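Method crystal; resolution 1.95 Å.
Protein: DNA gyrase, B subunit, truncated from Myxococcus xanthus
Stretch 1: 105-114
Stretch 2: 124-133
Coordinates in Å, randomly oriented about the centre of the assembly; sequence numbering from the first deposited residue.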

# COMPACT_ATOMS: atom_id res chain seq x y z
N SER A 105 3.23 -10.37 -12.60
CA SER A 105 4.31 -11.00 -11.83
C SER A 105 4.45 -12.45 -12.23
O SER A 105 5.57 -12.95 -12.40
N LEU A 106 3.33 -13.15 -12.38
CA LEU A 106 3.36 -14.55 -12.80
C LEU A 106 3.83 -14.68 -14.25
O LEU A 106 4.70 -15.52 -14.54
N ALA A 107 3.28 -13.87 -15.16
CA ALA A 107 3.68 -13.94 -16.57
C ALA A 107 5.19 -13.76 -16.75
O ALA A 107 5.80 -14.39 -17.62
N LEU A 108 5.78 -12.87 -15.96
CA LEU A 108 7.20 -12.51 -16.12
C LEU A 108 8.15 -13.30 -15.22
O LEU A 108 9.26 -12.84 -14.91
N SER A 109 7.69 -14.47 -14.76
CA SER A 109 8.53 -15.41 -14.03
C SER A 109 8.98 -16.53 -14.98
O SER A 109 8.31 -16.81 -15.97
N SER A 110 10.14 -17.15 -14.73
CA SER A 110 10.52 -18.36 -15.47
C SER A 110 9.82 -19.55 -14.83
O SER A 110 9.56 -20.55 -15.49
N ARG A 111 9.54 -19.43 -13.55
CA ARG A 111 8.80 -20.49 -12.85
C ARG A 111 8.10 -19.92 -11.66
O ARG A 111 8.58 -18.97 -11.06
N TYR A 112 6.98 -20.56 -11.28
CA TYR A 112 6.32 -20.22 -10.06
C TYR A 112 5.63 -21.41 -9.42
O TYR A 112 5.47 -22.46 -10.04
N GLN A 113 5.22 -21.21 -8.18
CA GLN A 113 4.43 -22.21 -7.46
C GLN A 113 3.42 -21.48 -6.62
O GLN A 113 3.78 -20.60 -5.83
N VAL A 114 2.15 -21.84 -6.77
CA VAL A 114 1.13 -21.22 -5.96
C VAL A 114 0.49 -22.33 -5.08
O VAL A 114 0.10 -23.35 -5.59
N ARG A 124 -2.08 -27.08 -5.19
CA ARG A 124 -0.85 -26.49 -5.71
C ARG A 124 -0.89 -26.37 -7.24
O ARG A 124 -1.16 -27.35 -7.93
N VAL A 125 -0.56 -25.17 -7.75
CA VAL A 125 -0.48 -24.90 -9.19
C VAL A 125 0.96 -24.51 -9.53
O VAL A 125 1.49 -23.59 -8.92
N MET A 126 1.59 -25.23 -10.47
CA MET A 126 2.96 -24.94 -10.88
C MET A 126 2.89 -24.03 -12.09
O MET A 126 1.92 -24.09 -12.85
N GLY A 127 3.92 -23.21 -12.28
CA GLY A 127 3.97 -22.34 -13.45
C GLY A 127 5.34 -22.48 -14.12
O GLY A 127 6.35 -22.66 -13.43
N GLU A 128 5.37 -22.44 -15.45
CA GLU A 128 6.66 -22.37 -16.18
C GLU A 128 6.54 -21.32 -17.28
O GLU A 128 5.56 -21.31 -18.03
N HIS A 129 7.53 -20.42 -17.39
CA HIS A 129 7.55 -19.43 -18.50
C HIS A 129 6.26 -18.62 -18.55
O HIS A 129 5.79 -18.20 -19.62
N GLY A 130 5.69 -18.41 -17.36
CA GLY A 130 4.60 -17.50 -17.19
C GLY A 130 3.24 -18.14 -17.15
O GLY A 130 2.27 -17.44 -16.89
N HIS A 131 3.18 -19.44 -17.45
CA HIS A 131 1.91 -20.15 -17.67
C HIS A 131 1.64 -21.22 -16.63
O HIS A 131 2.51 -22.00 -16.34
N PRO A 132 0.40 -21.34 -16.17
CA PRO A 132 0.12 -22.45 -15.24
C PRO A 132 0.23 -23.78 -15.97
O PRO A 132 -0.14 -23.90 -17.14
N GLN A 133 0.77 -24.77 -15.28
CA GLN A 133 0.80 -26.12 -15.79
C GLN A 133 -0.50 -26.84 -15.42
O GLN A 133 -0.66 -27.31 -14.29

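Strand 111-114 pairs antiparallel with strand 124-128, and the backbone meets its own polar needs first. Tyr112 N donates to Gly127 O (3.1 Å) and Gly127 N to Tyr112 O (2.8 Å); Val114 N and Val125 O (2.8 Å) and Val125 N and Val114 O (2.9 Å) repeat the pattern, while His129 N closes the end on Ser110 O (2.8 Å).

Tyr112 dominates one face of the sheet. Its p rotamer (chi1 65°) lays the ring across the neighbouring strand, with Gly127 CA 3.5 Å from the Tyr112 ring centroid, almost on the ring normal. Glycine suits this place: an ideal CB would fall 2.3 Å from Tyr112 CE1. The phenol ends beside Pro132, OH to CD 3.5 Å, but Pro132 N has no hydrogen to offer it. Instead Tyr112 OH donates to water 2 (2.6 Å), which in turn donates to Gly130 O (2.6 Å). Farther along this face, Val114 and Val125, both t, meet with their CB atoms 4.4 Å apart, a compact apolar pair in a buried site.

Ser109, in the p rotamer, turns its hydroxyl back to Leu106 O, donating at 2.6 Å, and its OG accepts from water 1 at 2.9 Å. That water also accepts from Gly130 N (2.9 Å), a donor poorly angled toward Ser109 O. Gly130 sits tightly against the end of the helix, its CA 3.3 Å from Leu106 O; a CB would clash with Ala107 O and with the preceding carbonyl.

On the opposite face, extended Gln113 (t, t) places NE2 over the guanidinium of Arg124, 3.2 Å from Arg124 NE. Both are donors, so the closeness is not a hydrogen bond; each finds a partner just outside the stretches. Met126, m throughout, brings its CE to 3.6 Å from Gln113 OE1.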

# COMPACT_ATOMS: atom_id res chain seq x y z
CB SER A 105 4.08 -10.88 -10.33
OG SER A 105 4.03 -9.51 -9.97
CB LEU A 106 1.96 -15.18 -12.70
CG LEU A 106 1.34 -15.22 -11.30
CD1 LEU A 106 -0.09 -15.82 -11.37
CD2 LEU A 106 2.22 -15.97 -10.34
CB ALA A 107 2.95 -12.84 -17.45
CB LEU A 108 7.40 -11.00 -15.91
CG LEU A 108 6.59 -10.14 -16.91
CD1 LEU A 108 6.80 -8.65 -16.68
CD2 LEU A 108 6.85 -10.53 -18.40
CB SER A 109 7.77 -15.98 -12.81
OG SER A 109 6.63 -16.74 -13.25
CB SER A 110 12.04 -18.60 -15.46
OG SER A 110 12.54 -18.61 -14.15
CB ARG A 111 9.75 -21.61 -12.37
CG ARG A 111 10.93 -21.16 -11.55
CD ARG A 111 11.98 -22.30 -11.53
NE ARG A 111 13.20 -21.97 -10.78
CZ ARG A 111 14.18 -21.19 -11.23
NH1 ARG A 111 14.08 -20.59 -12.40
NH2 ARG A 111 15.26 -20.99 -10.47
CB TYR A 112 5.32 -19.08 -10.25
CG TYR A 112 4.09 -19.30 -11.12
CD1 TYR A 112 3.97 -18.63 -12.34
CD2 TYR A 112 3.02 -20.10 -10.70
CE1 TYR A 112 2.83 -18.76 -13.12
CE2 TYR A 112 1.87 -20.22 -11.48
CZ TYR A 112 1.79 -19.54 -12.69
OH TYR A 112 0.67 -19.63 -13.46
CB GLN A 113 5.33 -23.07 -6.59
CG GLN A 113 4.55 -24.05 -5.70
CD GLN A 113 5.47 -24.99 -4.94
OE1 GLN A 113 6.42 -25.52 -5.51
NE2 GLN A 113 5.20 -25.19 -3.64
CB VAL A 114 0.05 -20.58 -6.87
CG1 VAL A 114 -1.14 -20.07 -6.06
CG2 VAL A 114 0.66 -19.40 -7.67
CB ARG A 124 0.36 -27.35 -5.29
CG ARG A 124 1.75 -26.80 -5.75
CD ARG A 124 2.87 -27.67 -5.19
NE ARG A 124 2.97 -27.48 -3.74
CZ ARG A 124 3.63 -28.26 -2.90
NH1 ARG A 124 4.26 -29.33 -3.34
NH2 ARG A 124 3.63 -27.97 -1.61
CB VAL A 125 -1.39 -23.71 -9.58
CG1 VAL A 125 -1.33 -23.43 -11.14
CG2 VAL A 125 -2.82 -23.92 -9.08
CB MET A 126 3.73 -26.23 -11.24
CG MET A 126 3.93 -27.23 -10.00
SD MET A 126 4.60 -26.56 -8.50
CE MET A 126 6.23 -26.12 -9.07
CB GLU A 128 6.98 -23.74 -16.81
CG GLU A 128 6.92 -24.92 -15.80
CD GLU A 128 7.23 -26.27 -16.43
OE1 GLU A 128 7.34 -26.37 -17.68
OE2 GLU A 128 7.34 -27.26 -15.67
CB HIS A 129 7.80 -20.13 -19.85
CG HIS A 129 8.85 -21.18 -19.75
ND1 HIS A 129 10.12 -20.90 -19.29
CD2 HIS A 129 8.81 -22.52 -19.96
CE1 HIS A 129 10.82 -22.02 -19.24
NE2 HIS A 129 10.06 -23.01 -19.66
CB HIS A 131 1.93 -20.90 -19.03
CG HIS A 131 1.94 -19.99 -20.21
ND1 HIS A 131 0.79 -19.45 -20.73
CD2 HIS A 131 2.96 -19.50 -20.96
CE1 HIS A 131 1.09 -18.66 -21.75
NE2 HIS A 131 2.41 -18.67 -21.90
CB PRO A 132 -1.33 -22.20 -14.78
CG PRO A 132 -1.94 -21.28 -15.79
CD PRO A 132 -0.80 -20.54 -16.50
CB GLN A 133 2.03 -26.81 -15.24
CG GLN A 133 3.30 -26.06 -15.63
CD GLN A 133 3.38 -25.87 -17.14
OE1 GLN A 133 3.61 -26.83 -17.87
NE2 GLN A 133 3.13 -24.64 -17.62
O HOH W 1 6.24 -19.28 -14.67
O HOH W 2 0.38 -17.66 -15.11